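PDB 1O5H: formiminotetrahydrofolate cyclodeaminase from Thermotoga maritima, which probably catalyses the cyclisation of 5-formiminotetrahydrofolate to 5,10-methenyltetrahydrofolate with release of ammonia. Local coordinates for residues Val43-Cys48 with Lys84-Ala89; Glu52-Phe57 with Lys144-Asp149; Pro69-Ile74 with Glu136-Phe141; Ala113-Ala118 with Ile175-Phe180; Val127-Ala132 with Glu192-Gly197. All coordinates share one frame; numbering follows the deposited sequence.

In the fold
The five contacts are spread along a subunit of helices and loops, without strands, five of the helices long. Contacts 1 and 5 form its middle, with centres about 14 Å apart, and they touch: A47 packs on L131, and L85 on V127 and M128. Contacts 2 and 3 lie together at one end, centres about 10 Å apart, joined through A55, which meets M71, I74 and L138. Contact 4 lies on the opposite side of the chain's centre, about 39 Å from contact 2 between centres. Contacts 4 and 5 tie the same two helices, 107-141 and 178-206, about 23 Å apart between centres. Contacts 1 and 2, which share helix 36-56, both touch the second subunit.

Contact 1 (Val43-Cys48 with Lys84-Ala89)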
# COMPACT_ATOMS: atom_id res chain seq x y z
N VAL A 43 -3.63 -3.68 -2.83
CA VAL A 43 -2.98 -2.39 -2.77
C VAL A 43 -2.64 -1.95 -4.16
O VAL A 43 -2.87 -0.81 -4.53
CB VAL A 43 -1.73 -2.42 -1.92
CG1 VAL A 43 -1.09 -1.11 -1.99
CG2 VAL A 43 -2.09 -2.77 -0.45
N GLY A 44 -2.13 -2.86 -4.98
CA GLY A 44 -1.73 -2.48 -6.32
C GLY A 44 -2.92 -1.90 -7.04
O GLY A 44 -2.83 -0.90 -7.75
N ALA A 45 -4.06 -2.56 -6.87
CA ALA A 45 -5.28 -2.16 -7.54
C ALA A 45 -5.61 -0.74 -7.18
O ALA A 45 -5.92 0.05 -8.04
CB ALA A 45 -6.40 -3.08 -7.14
N MSE A 46 -5.52 -0.40 -5.90
CA MSE A 46 -5.80 0.95 -5.47
C MSE A 46 -4.79 1.93 -6.03
O MSE A 46 -5.14 3.06 -6.36
CB MSE A 46 -5.80 1.02 -3.95
CG MSE A 46 -7.04 0.41 -3.34
SE MSE A 46 -6.85 0.28 -1.42
CE MSE A 46 -5.29 -0.67 -1.38
N ALA A 47 -3.53 1.50 -6.16
CA ALA A 47 -2.53 2.37 -6.76
C ALA A 47 -2.88 2.69 -8.21
O ALA A 47 -2.74 3.84 -8.64
CB ALA A 47 -1.16 1.77 -6.69
N CYS A 48 -3.35 1.68 -8.94
CA CYS A 48 -3.80 1.87 -10.31
C CYS A 48 -4.96 2.85 -10.36
O CYS A 48 -5.04 3.70 -11.26
CB CYS A 48 -4.19 0.54 -10.96
SG CYS A 48 -2.79 -0.59 -11.24
N LYS A 84 -7.07 -7.40 -13.58
CA LYS A 84 -6.02 -8.40 -13.48
C LYS A 84 -5.62 -8.64 -12.03
O LYS A 84 -5.50 -9.80 -11.58
CB LYS A 84 -4.82 -8.03 -14.34
CG LYS A 84 -5.03 -8.35 -15.83
CD LYS A 84 -3.74 -8.29 -16.67
CE LYS A 84 -3.60 -6.99 -17.47
NZ LYS A 84 -2.17 -6.80 -17.88
N LEU A 85 -5.46 -7.53 -11.29
CA LEU A 85 -4.95 -7.57 -9.93
C LEU A 85 -5.97 -8.21 -9.01
O LEU A 85 -5.63 -9.04 -8.16
CB LEU A 85 -4.58 -6.17 -9.45
CG LEU A 85 -3.33 -5.52 -10.08
CD1 LEU A 85 -3.25 -4.05 -9.73
CD2 LEU A 85 -2.06 -6.21 -9.66
N PHE A 86 -7.23 -7.85 -9.19
CA PHE A 86 -8.26 -8.53 -8.43
C PHE A 86 -8.30 -10.02 -8.74
O PHE A 86 -8.57 -10.83 -7.86
CB PHE A 86 -9.62 -7.90 -8.65
CG PHE A 86 -9.78 -6.59 -7.94
CD1 PHE A 86 -9.45 -6.48 -6.58
CD2 PHE A 86 -10.28 -5.47 -8.60
CE1 PHE A 86 -9.61 -5.28 -5.90
CE2 PHE A 86 -10.45 -4.28 -7.94
CZ PHE A 86 -10.11 -4.17 -6.58
N ASP A 87 -8.00 -10.39 -9.98
CA ASP A 87 -7.99 -11.78 -10.28
C ASP A 87 -6.80 -12.42 -9.59
O ASP A 87 -6.91 -13.54 -9.03
CB ASP A 87 -7.98 -12.04 -11.78
CG ASP A 87 -8.23 -13.49 -12.09
OD1 ASP A 87 -9.36 -13.97 -11.81
OD2 ASP A 87 -7.37 -14.25 -12.58
N LEU A 88 -5.67 -11.71 -9.59
CA LEU A 88 -4.44 -12.29 -9.02
C LEU A 88 -4.51 -12.47 -7.51
O LEU A 88 -3.83 -13.31 -6.95
CB LEU A 88 -3.21 -11.49 -9.41
CG LEU A 88 -2.86 -11.64 -10.89
CD1 LEU A 88 -1.98 -10.53 -11.37
CD2 LEU A 88 -2.20 -12.97 -11.11
N ALA A 89 -5.34 -11.68 -6.84
CA ALA A 89 -5.55 -11.87 -5.43
C ALA A 89 -6.25 -13.20 -5.25
O ALA A 89 -5.80 -14.00 -4.44
CB ALA A 89 -6.36 -10.73 -4.87
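L85 reaches out from helix 68-100 and sets its CD1 methyl against the backbone of helix 36-56, 3.3 Å from A45 N. L85 CD1 also lies 3.5 Å from G44 C, and the methyl rests chiefly on the G44-A45 peptide. G44 has no side chain here; a beta-carbon would point toward L85 and would probably compete with its methyl. One turn on, C48 SG lies 3.8 Å from L85 CD1. With L85 CG anti to the carbonyl carbon (chi1 -71°) and CD1 extended beyond it, one branch is spent on helix 36-56, while the leucine also packs on V127 and M128 of helix 107-141. The two helices run nearly antiparallel here, at 173°, and their axes come within 9.1 Å, a close pairing in an all-helical subunit that suits the small G44 and A45. A45 works on two partners. A45 CB lies 4.2 Å from L85 CD1 and also stands over one face of the F86 ring, 4.2 Å from the centroid and offset toward the rim, a CH-pi contact in which CZ is the nearest ring atom. The ring reaches A45 although F86 CB does not point at helix 36-56, and it also packs on L20 of the second subunit.

Contact 2 (Glu52-Phe57 with Lys144-Asp149); sequences EMVANF and KNLASD
L146 and V54 meet where the last turn of helix 36-56 packs against the start of helix 147-172, a helix-to-helix junction of the all-helical subunit, with L146 itself holding the N-cap position. The junction is mostly apolar, and L146 is its centre. Both methyls touch F57, whose side chain L146 crosses at about a right angle: L146 CD2 comes within 3.7 Å of F57 CD2, and L146 CD1 lies 4.0 Å from F57 CB. L146 thus touches both F57 CB and the ring. M53, a selenomethionine, supports both residues. Its first torsion, with CG anti to the backbone N (chi1 164°), sets CG at the edge of the F57 ring, in its plane, and the extended chain beyond carries M53 CE to L146 CD2, 3.9 Å away. The same methyl also lies beside D149 OD2. The polar role of D149 is directed to the dimer partner, for its OD1 accepts a hydrogen bond from G36 N of the second subunit. M53 also packs on V27 of that subunit, and the contact therefore sits close to the subunit interface. V54 packs against both L146 and D149. Its CG1 is anti to the backbone N (chi1 176°), and this leaves CG2, the other branch, as the one that faces helix 147-172. There V54 CG2 lies 3.9 Å from L146 CB, 3.7 Å from L146 O, and 3.7 Å from D149 CB.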
# COMPACT_ATOMS: atom_id res chain seq x y z
N GLU A 52 -5.31 6.16 -12.51
CA GLU A 52 -6.49 6.43 -13.29
C GLU A 52 -7.09 7.81 -12.96
O GLU A 52 -7.48 8.56 -13.87
CB GLU A 52 -7.52 5.34 -13.09
CG GLU A 52 -8.62 5.37 -14.12
CD GLU A 52 -9.58 4.21 -14.02
OE1 GLU A 52 -9.20 3.15 -13.49
OE2 GLU A 52 -10.72 4.36 -14.49
N MSE A 53 -7.14 8.15 -11.67
CA MSE A 53 -7.68 9.44 -11.26
C MSE A 53 -6.92 10.58 -11.90
O MSE A 53 -7.51 11.45 -12.52
CB MSE A 53 -7.66 9.59 -9.76
CG MSE A 53 -7.84 11.02 -9.27
SE MSE A 53 -7.89 10.93 -7.33
CE MSE A 53 -7.94 13.02 -6.85
N VAL A 54 -5.60 10.55 -11.78
CA VAL A 54 -4.77 11.57 -12.38
C VAL A 54 -4.99 11.63 -13.89
O VAL A 54 -5.08 12.73 -14.47
CB VAL A 54 -3.28 11.37 -12.05
CG1 VAL A 54 -2.44 12.39 -12.78
CG2 VAL A 54 -3.04 11.47 -10.52
N ALA A 55 -5.11 10.48 -14.54
CA ALA A 55 -5.33 10.49 -15.99
C ALA A 55 -6.68 11.11 -16.36
O ALA A 55 -6.78 11.88 -17.31
CB ALA A 55 -5.22 9.12 -16.56
N ASN A 56 -7.71 10.77 -15.60
CA ASN A 56 -9.02 11.38 -15.79
C ASN A 56 -8.99 12.87 -15.63
O ASN A 56 -9.55 13.58 -16.45
CB ASN A 56 -10.03 10.82 -14.81
CG ASN A 56 -10.75 9.61 -15.35
OD1 ASN A 56 -11.03 9.52 -16.56
ND2 ASN A 56 -11.06 8.67 -14.46
N PHE A 57 -8.34 13.34 -14.57
CA PHE A 57 -8.26 14.75 -14.34
C PHE A 57 -7.32 15.45 -15.33
O PHE A 57 -7.11 16.65 -15.21
CB PHE A 57 -7.84 15.02 -12.92
CG PHE A 57 -8.97 15.07 -11.95
CD1 PHE A 57 -9.83 16.16 -11.91
CD2 PHE A 57 -9.16 14.04 -11.03
CE1 PHE A 57 -10.86 16.22 -10.99
CE2 PHE A 57 -10.20 14.09 -10.10
CZ PHE A 57 -11.04 15.18 -10.08
N LYS A 144 -0.61 18.77 -13.49
CA LYS A 144 0.33 19.22 -12.45
C LYS A 144 -0.24 19.30 -11.01
O LYS A 144 0.50 19.09 -10.03
CB LYS A 144 1.00 20.54 -12.85
CG LYS A 144 1.82 20.48 -14.16
CD LYS A 144 2.90 21.59 -14.19
CE LYS A 144 3.20 22.11 -15.61
NZ LYS A 144 3.91 21.10 -16.45
N ASN A 145 -1.53 19.58 -10.87
CA ASN A 145 -2.13 19.70 -9.54
C ASN A 145 -2.51 18.38 -8.92
O ASN A 145 -3.20 18.34 -7.91
CB ASN A 145 -3.39 20.59 -9.55
CG ASN A 145 -3.28 21.78 -10.47
OD1 ASN A 145 -4.08 21.90 -11.39
ND2 ASN A 145 -2.31 22.68 -10.24
N LEU A 146 -2.11 17.28 -9.53
CA LEU A 146 -2.40 16.00 -8.93
C LEU A 146 -1.12 15.23 -8.79
O LEU A 146 -1.13 14.00 -8.60
CB LEU A 146 -3.42 15.24 -9.76
CG LEU A 146 -4.87 15.64 -9.50
CD1 LEU A 146 -5.30 16.73 -10.41
CD2 LEU A 146 -5.76 14.42 -9.72
N ALA A 147 -0.01 15.96 -8.87
CA ALA A 147 1.27 15.33 -8.73
C ALA A 147 1.29 14.52 -7.44
O ALA A 147 1.73 13.36 -7.46
CB ALA A 147 2.35 16.33 -8.75
N SER A 148 0.77 15.08 -6.35
CA SER A 148 0.70 14.35 -5.09
C SER A 148 0.12 12.96 -5.30
O SER A 148 0.68 11.95 -4.87
CB SER A 148 -0.11 15.13 -4.06
OG SER A 148 -1.47 14.76 -4.13
N ASP A 149 -1.00 12.87 -6.02
CA ASP A 149 -1.63 11.58 -6.22
C ASP A 149 -0.78 10.63 -7.05
O ASP A 149 -0.75 9.44 -6.80
CB ASP A 149 -3.01 11.73 -6.81
CG ASP A 149 -3.97 12.35 -5.86
OD1 ASP A 149 -3.92 12.00 -4.66
OD2 ASP A 149 -4.81 13.21 -6.21

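Contact 3 (Pro69-Ile74 with Glu136-Phe141); sequences PEMERI and EKLAEF
E70 and K137 form a salt bridge on the outer side of a mixed contact, ionic at its rim and apolar within, between the start of helix 68-100 and the last turns of helix 107-141. The link is a weak one: K137 NZ stands 3.3 Å from E70 OE2. The lysine chain is extended and crosses the glutamate at about a right angle. E70 bends at chi2 (59°), which turns its carboxylate back to R73, one helical turn along. R73 NH2 bonds to E70 OE2 at 3.1 Å, coming from above the carboxylate plane, and NE adds weak bonds to both oxygens. OE2 thus serves two cations, and the carboxylate oxygen they share probably eases the 4.1 Å approach of R73 NH2 to K137 NZ; NH2 has a further salt bridge to E134. Replacing E70 by an alanine would probably leave K137 without its mate, R73 with E134 to rely on, and two positive groups close together without the carboxylate they share. Inward, L138 CD2 is shared by two side chains. I74 CD1 lies 3.8 Å from L138 CD2, the two chains sliding past each other in opposite directions, with M71 SE at the same distance from that methyl. M71, a selenomethionine bent twice along its chain, brings its CE to F141 CB, 4.0 Å away. L138 and I74 both continue onto A55 of helix 36-56. The helices pass at 146° with axes 11.6 Å apart, a wide antiparallel spacing filled by long side chains, with a salt-bridge network along the edge of a helical bundle.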
# COMPACT_ATOMS: atom_id res chain seq x y z
N PRO A 69 -5.27 11.65 -26.15
CA PRO A 69 -5.16 10.28 -26.62
C PRO A 69 -4.42 9.43 -25.59
O PRO A 69 -4.92 8.38 -25.18
CB PRO A 69 -4.34 10.40 -27.92
CG PRO A 69 -4.11 11.86 -28.14
CD PRO A 69 -5.03 12.61 -27.24
N GLU A 70 -3.26 9.91 -25.15
CA GLU A 70 -2.45 9.20 -24.15
C GLU A 70 -3.17 8.98 -22.81
O GLU A 70 -2.98 7.95 -22.17
CB GLU A 70 -1.10 9.90 -23.95
CG GLU A 70 -0.05 9.08 -23.19
CD GLU A 70 0.29 7.76 -23.88
OE1 GLU A 70 -0.11 7.57 -25.06
OE2 GLU A 70 0.96 6.92 -23.23
N MSE A 71 -4.00 9.94 -22.41
CA MSE A 71 -4.71 9.87 -21.13
C MSE A 71 -5.85 8.87 -21.17
O MSE A 71 -6.01 8.06 -20.26
CB MSE A 71 -5.20 11.25 -20.66
CG MSE A 71 -4.09 12.24 -20.37
SE MSE A 71 -2.91 11.71 -18.92
CE MSE A 71 -1.12 12.04 -19.70
N GLU A 72 -6.65 8.90 -22.22
CA GLU A 72 -7.72 7.91 -22.34
C GLU A 72 -7.16 6.50 -22.42
O GLU A 72 -7.78 5.56 -21.94
CB GLU A 72 -8.60 8.20 -23.54
CG GLU A 72 -9.68 9.22 -23.21
CD GLU A 72 -10.04 10.11 -24.39
OE1 GLU A 72 -9.24 10.21 -25.35
OE2 GLU A 72 -11.12 10.75 -24.36
N ARG A 73 -5.98 6.39 -23.02
CA ARG A 73 -5.27 5.13 -23.13
C ARG A 73 -4.91 4.58 -21.75
O ARG A 73 -5.01 3.37 -21.51
CB ARG A 73 -4.02 5.32 -23.99
CG ARG A 73 -3.40 4.03 -24.54
CD ARG A 73 -1.92 4.14 -24.94
NE ARG A 73 -1.09 4.58 -23.81
CZ ARG A 73 -0.65 3.78 -22.83
NH1 ARG A 73 -0.94 2.48 -22.84
NH2 ARG A 73 0.09 4.29 -21.84
N ILE A 74 -4.51 5.47 -20.84
CA ILE A 74 -4.10 5.08 -19.51
C ILE A 74 -5.32 4.68 -18.69
O ILE A 74 -5.34 3.63 -18.05
CB ILE A 74 -3.34 6.22 -18.81
CG1 ILE A 74 -2.00 6.45 -19.50
CG2 ILE A 74 -3.09 5.88 -17.34
CD1 ILE A 74 -1.31 7.70 -19.09
N GLU A 136 5.26 7.07 -14.64
CA GLU A 136 6.27 7.94 -15.23
C GLU A 136 5.66 8.89 -16.28
O GLU A 136 5.95 10.10 -16.31
CB GLU A 136 7.44 7.17 -15.81
CG GLU A 136 8.58 8.09 -16.14
CD GLU A 136 9.79 7.38 -16.69
OE1 GLU A 136 9.95 6.15 -16.48
OE2 GLU A 136 10.61 8.08 -17.32
N LYS A 137 4.79 8.36 -17.14
CA LYS A 137 4.12 9.22 -18.11
C LYS A 137 3.27 10.25 -17.38
O LYS A 137 3.31 11.43 -17.74
CB LYS A 137 3.30 8.40 -19.11
CG LYS A 137 4.19 7.78 -20.19
CD LYS A 137 3.52 6.64 -20.96
CE LYS A 137 4.54 5.98 -21.88
NZ LYS A 137 3.89 5.31 -23.04
N LEU A 138 2.57 9.85 -16.33
CA LEU A 138 1.74 10.81 -15.61
C LEU A 138 2.57 11.91 -14.91
O LEU A 138 2.22 13.09 -14.95
CB LEU A 138 0.84 10.09 -14.62
CG LEU A 138 -0.24 9.20 -15.22
CD1 LEU A 138 -0.93 8.44 -14.14
CD2 LEU A 138 -1.25 9.99 -16.02
N ALA A 139 3.67 11.53 -14.27
CA ALA A 139 4.56 12.51 -13.67
C ALA A 139 4.91 13.58 -14.68
O ALA A 139 5.01 14.76 -14.32
CB ALA A 139 5.82 11.86 -13.18
N GLU A 140 5.09 13.19 -15.94
CA GLU A 140 5.68 14.12 -16.89
C GLU A 140 4.63 14.92 -17.65
O GLU A 140 4.76 16.11 -17.80
CB GLU A 140 6.59 13.37 -17.86
CG GLU A 140 7.47 14.28 -18.70
CD GLU A 140 8.29 13.50 -19.72
OE1 GLU A 140 8.44 12.26 -19.56
OE2 GLU A 140 8.77 14.14 -20.70
N PHE A 141 3.57 14.24 -18.08
CA PHE A 141 2.56 14.82 -18.96
C PHE A 141 1.20 14.97 -18.32
O PHE A 141 0.31 15.55 -18.89
CB PHE A 141 2.40 13.96 -20.21
CG PHE A 141 3.67 13.79 -20.98
CD1 PHE A 141 4.26 14.88 -21.64
CD2 PHE A 141 4.28 12.54 -21.07
CE1 PHE A 141 5.44 14.73 -22.37
CE2 PHE A 141 5.46 12.36 -21.80
CZ PHE A 141 6.05 13.45 -22.46

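Contact 4 (Ala113-Ala118 with Ile175-Phe180)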
# COMPACT_ATOMS: atom_id res chain seq x y z
N ALA A 113 2.70 -27.34 -8.05
CA ALA A 113 1.83 -26.39 -7.39
C ALA A 113 2.67 -25.21 -6.96
O ALA A 113 2.28 -24.05 -7.18
CB ALA A 113 1.18 -27.01 -6.19
N LEU A 114 3.82 -25.52 -6.37
CA LEU A 114 4.78 -24.50 -5.99
C LEU A 114 5.11 -23.54 -7.15
O LEU A 114 5.20 -22.34 -6.94
CB LEU A 114 6.03 -25.16 -5.43
CG LEU A 114 5.96 -25.72 -4.02
CD1 LEU A 114 7.10 -26.71 -3.87
CD2 LEU A 114 6.07 -24.61 -2.98
N LYS A 115 5.24 -24.08 -8.37
CA LYS A 115 5.53 -23.26 -9.55
C LYS A 115 4.40 -22.31 -9.84
O LYS A 115 4.62 -21.11 -10.02
CB LYS A 115 5.80 -24.12 -10.79
CG LYS A 115 7.20 -24.73 -10.85
CD LYS A 115 7.37 -25.62 -12.06
CE LYS A 115 8.47 -26.65 -11.88
NZ LYS A 115 9.09 -26.89 -13.20
N GLU A 116 3.19 -22.85 -9.88
CA GLU A 116 2.03 -22.01 -10.15
C GLU A 116 1.95 -20.93 -9.11
O GLU A 116 1.79 -19.77 -9.45
CB GLU A 116 0.74 -22.83 -10.15
CG GLU A 116 0.54 -23.63 -11.42
CD GLU A 116 -0.71 -24.48 -11.39
OE1 GLU A 116 -1.46 -24.41 -10.39
OE2 GLU A 116 -0.95 -25.22 -12.37
N ALA A 117 2.11 -21.31 -7.84
CA ALA A 117 2.02 -20.35 -6.75
C ALA A 117 3.04 -19.23 -6.90
O ALA A 117 2.72 -18.06 -6.72
CB ALA A 117 2.19 -21.04 -5.45
N ALA A 118 4.27 -19.57 -7.24
CA ALA A 118 5.29 -18.58 -7.42
C ALA A 118 4.95 -17.62 -8.56
O ALA A 118 5.38 -16.47 -8.55
CB ALA A 118 6.60 -19.26 -7.65
N ILE A 175 11.26 -24.79 -4.65
CA ILE A 175 11.21 -25.44 -5.97
C ILE A 175 12.59 -25.99 -6.35
O ILE A 175 13.60 -25.26 -6.38
CB ILE A 175 10.64 -24.44 -7.03
CG1 ILE A 175 9.15 -24.21 -6.76
CG2 ILE A 175 10.82 -24.94 -8.46
CD1 ILE A 175 8.56 -23.04 -7.47
N SER A 176 12.61 -27.28 -6.64
CA SER A 176 13.86 -28.00 -6.86
C SER A 176 14.37 -27.87 -8.29
O SER A 176 15.57 -27.98 -8.53
CB SER A 176 13.74 -29.47 -6.44
OG SER A 176 12.68 -30.11 -7.15
N ASP A 177 13.45 -27.63 -9.22
CA ASP A 177 13.81 -27.39 -10.62
C ASP A 177 14.71 -26.16 -10.76
O ASP A 177 14.22 -25.03 -10.76
CB ASP A 177 12.52 -27.20 -11.42
CG ASP A 177 12.76 -26.81 -12.87
OD1 ASP A 177 13.87 -26.38 -13.25
OD2 ASP A 177 11.84 -26.89 -13.70
N GLU A 178 16.02 -26.36 -10.88
CA GLU A 178 16.95 -25.22 -10.94
C GLU A 178 16.63 -24.22 -12.05
O GLU A 178 16.55 -23.02 -11.78
CB GLU A 178 18.42 -25.65 -11.01
CG GLU A 178 19.37 -24.69 -10.29
CD GLU A 178 20.68 -24.42 -11.03
OE1 GLU A 178 21.46 -25.39 -11.22
OE2 GLU A 178 20.94 -23.24 -11.40
N THR A 179 16.42 -24.69 -13.29
CA THR A 179 16.24 -23.76 -14.40
C THR A 179 15.02 -22.87 -14.17
O THR A 179 15.11 -21.65 -14.31
CB THR A 179 16.18 -24.42 -15.80
OG1 THR A 179 14.86 -24.89 -16.03
CG2 THR A 179 17.11 -25.69 -15.92
N PHE A 180 13.89 -23.45 -13.76
CA PHE A 180 12.71 -22.63 -13.41
C PHE A 180 13.04 -21.51 -12.42
O PHE A 180 12.58 -20.37 -12.61
CB PHE A 180 11.60 -23.49 -12.82
CG PHE A 180 10.31 -22.74 -12.54
CD1 PHE A 180 10.11 -22.07 -11.33
CD2 PHE A 180 9.28 -22.73 -13.48
CE1 PHE A 180 8.89 -21.38 -11.05
CE2 PHE A 180 8.05 -22.04 -13.24
CZ PHE A 180 7.86 -21.38 -12.01
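L114 and K115 of helix 107-141 receive the connection from helix 147-172 and the first turn of helix 178-206, which begins with D177 as its N-cap. L114 comes first: L114 CB lies 3.5 Å from I175 CG1, and L114 O lies 3.5 Å from I175 CD1, so the isoleucine tip rests on the helix backbone. K115 does most of the work. Its chain stays extended until a bend at the last torsion, passing over one face of the F180 ring, with K115 CG 3.6 Å from the centroid of that ring and only 10° off the normal, a CH-pi contact. Beyond the ring K115 NZ forms a salt bridge with D177 OD2 at 2.8 Å, on the anti side of the carboxylate. With an alanine at K115, D177 would probably lose its charged mate and the F180 ring the chain that lies on its face. The ring also packs on L172. A118, one turn after L114, adds its CB, 4.3 Å from I175 CD1. D177 divides its carboxylate: OD2 goes to the lysine, while D177 OD1 caps the helix, accepting from F180 N at 3.0 Å in a nearly straight bond of 170°.

Contact 5 (Val127-Ala132 with Glu192-Gly197)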
# COMPACT_ATOMS: atom_id res chain seq x y z
N VAL A 127 2.26 -6.45 -13.57
CA VAL A 127 1.30 -5.35 -13.56
C VAL A 127 1.93 -4.12 -12.91
O VAL A 127 1.81 -3.01 -13.43
CB VAL A 127 -0.01 -5.71 -12.86
CG1 VAL A 127 -0.97 -4.54 -12.92
CG2 VAL A 127 -0.65 -6.98 -13.48
N MSE A 128 2.64 -4.31 -11.82
CA MSE A 128 3.33 -3.18 -11.21
C MSE A 128 4.31 -2.53 -12.16
O MSE A 128 4.35 -1.31 -12.26
CB MSE A 128 4.01 -3.57 -9.90
CG MSE A 128 3.03 -3.87 -8.77
SE MSE A 128 1.76 -2.38 -8.40
CE MSE A 128 0.25 -2.80 -9.62
N LYS A 129 5.10 -3.32 -12.88
CA LYS A 129 5.94 -2.73 -13.92
C LYS A 129 5.10 -1.84 -14.88
O LYS A 129 5.52 -0.74 -15.25
CB LYS A 129 6.69 -3.82 -14.69
CG LYS A 129 7.58 -3.36 -15.85
CD LYS A 129 6.82 -3.17 -17.15
CE LYS A 129 6.18 -4.45 -17.70
NZ LYS A 129 7.13 -5.59 -17.85
N ASP A 130 3.93 -2.31 -15.28
CA ASP A 130 3.08 -1.49 -16.14
C ASP A 130 2.67 -0.23 -15.43
O ASP A 130 2.72 0.83 -16.01
CB ASP A 130 1.85 -2.26 -16.58
CG ASP A 130 2.18 -3.38 -17.53
OD1 ASP A 130 3.22 -3.27 -18.23
OD2 ASP A 130 1.45 -4.40 -17.65
N LEU A 131 2.26 -0.35 -14.17
CA LEU A 131 1.80 0.80 -13.43
C LEU A 131 2.91 1.80 -13.34
O LEU A 131 2.69 2.98 -13.57
CB LEU A 131 1.33 0.39 -12.04
CG LEU A 131 0.98 1.54 -11.08
CD1 LEU A 131 -0.13 2.39 -11.66
CD2 LEU A 131 0.58 1.03 -9.69
N ALA A 132 4.11 1.34 -13.05
CA ALA A 132 5.24 2.25 -12.90
C ALA A 132 5.44 3.05 -14.16
O ALA A 132 5.53 4.25 -14.10
CB ALA A 132 6.49 1.49 -12.56
N GLU A 192 12.36 -5.71 -11.53
CA GLU A 192 12.84 -4.86 -10.47
C GLU A 192 13.48 -3.59 -11.04
O GLU A 192 13.17 -2.46 -10.61
CB GLU A 192 13.83 -5.62 -9.61
CG GLU A 192 14.23 -4.83 -8.39
CD GLU A 192 14.80 -5.67 -7.28
OE1 GLU A 192 14.77 -6.92 -7.35
OE2 GLU A 192 15.28 -5.05 -6.33
N ALA A 193 14.35 -3.77 -12.04
CA ALA A 193 15.13 -2.66 -12.53
C ALA A 193 14.21 -1.65 -13.18
O ALA A 193 14.35 -0.44 -12.95
CB ALA A 193 16.20 -3.12 -13.47
N GLN A 194 13.24 -2.15 -13.95
CA GLN A 194 12.29 -1.29 -14.65
C GLN A 194 11.51 -0.50 -13.63
O GLN A 194 11.47 0.73 -13.69
CB GLN A 194 11.41 -2.09 -15.59
CG GLN A 194 12.12 -2.40 -16.94
CD GLN A 194 11.33 -3.33 -17.84
OE1 GLN A 194 10.12 -3.18 -17.97
NE2 GLN A 194 12.02 -4.32 -18.45
N ILE A 195 10.97 -1.21 -12.65
CA ILE A 195 10.20 -0.60 -11.60
C ILE A 195 11.02 0.40 -10.75
O ILE A 195 10.57 1.52 -10.53
CB ILE A 195 9.54 -1.68 -10.73
CG1 ILE A 195 8.45 -2.42 -11.52
CG2 ILE A 195 8.91 -1.07 -9.48
CD1 ILE A 195 7.92 -3.59 -10.81
N GLU A 196 12.20 0.01 -10.27
CA GLU A 196 13.06 0.95 -9.55
C GLU A 196 13.31 2.20 -10.35
O GLU A 196 13.19 3.30 -9.81
CB GLU A 196 14.42 0.34 -9.25
CG GLU A 196 14.53 -0.34 -7.90
CD GLU A 196 13.97 0.51 -6.78
OE1 GLU A 196 14.47 1.64 -6.56
OE2 GLU A 196 13.00 0.03 -6.12
N GLY A 197 13.67 2.01 -11.62
CA GLY A 197 14.02 3.11 -12.48
C GLY A 197 12.90 4.10 -12.58
O GLY A 197 13.08 5.26 -12.22
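Q194 and I195 of helix 178-206 lean on K129, with M128 and A132 beside it, on helix 107-141. Q194 comes first along the chain. Its side chain extends beyond CG across the lysine and puts Q194 OE1 3.3 Å from K129 CG, near the CH2 groups of the lysine; Q194 CB lies 4.0 Å from the same CG. K129 explains this meeting by its shape: CG is anti to the backbone N (chi1 178°), and the next three torsions all bend, curling the chain beside the glutamine. K129 NZ lies 3.8 Å from Q194 OE1; its weak hydrogen bond is to Q191. Q194 also packs on H133. I195 follows and is the main wedge of this pair of segments. I195 CG1, anti to the carbonyl carbon (chi1 -69°), reaches the opposing backbone and lies 3.5 Å from K129 CA, while I195 CD1 lies 3.5 Å from K129 N. I195 CD1 also lies 4.0 Å from M128 CB, and A132 CB lies more loosely beside I195 CA and CG1. This is near-parallel helix packing inside the helical subunit: the two helices cross at 30°, and their axes approach to 8.8 Å, a spacing consistent with I195 resting on main-chain atoms. Helix 147-172 borders the pair, with F161 packing on I195 and V160 on M128. The chemistry is therefore graded: I195 makes an apolar contact on the buried side, while the Q194 amide oxygen lies against the lysine methylenes with no hydrogen bond between the two segments, which suggests holding by packing more than by charge.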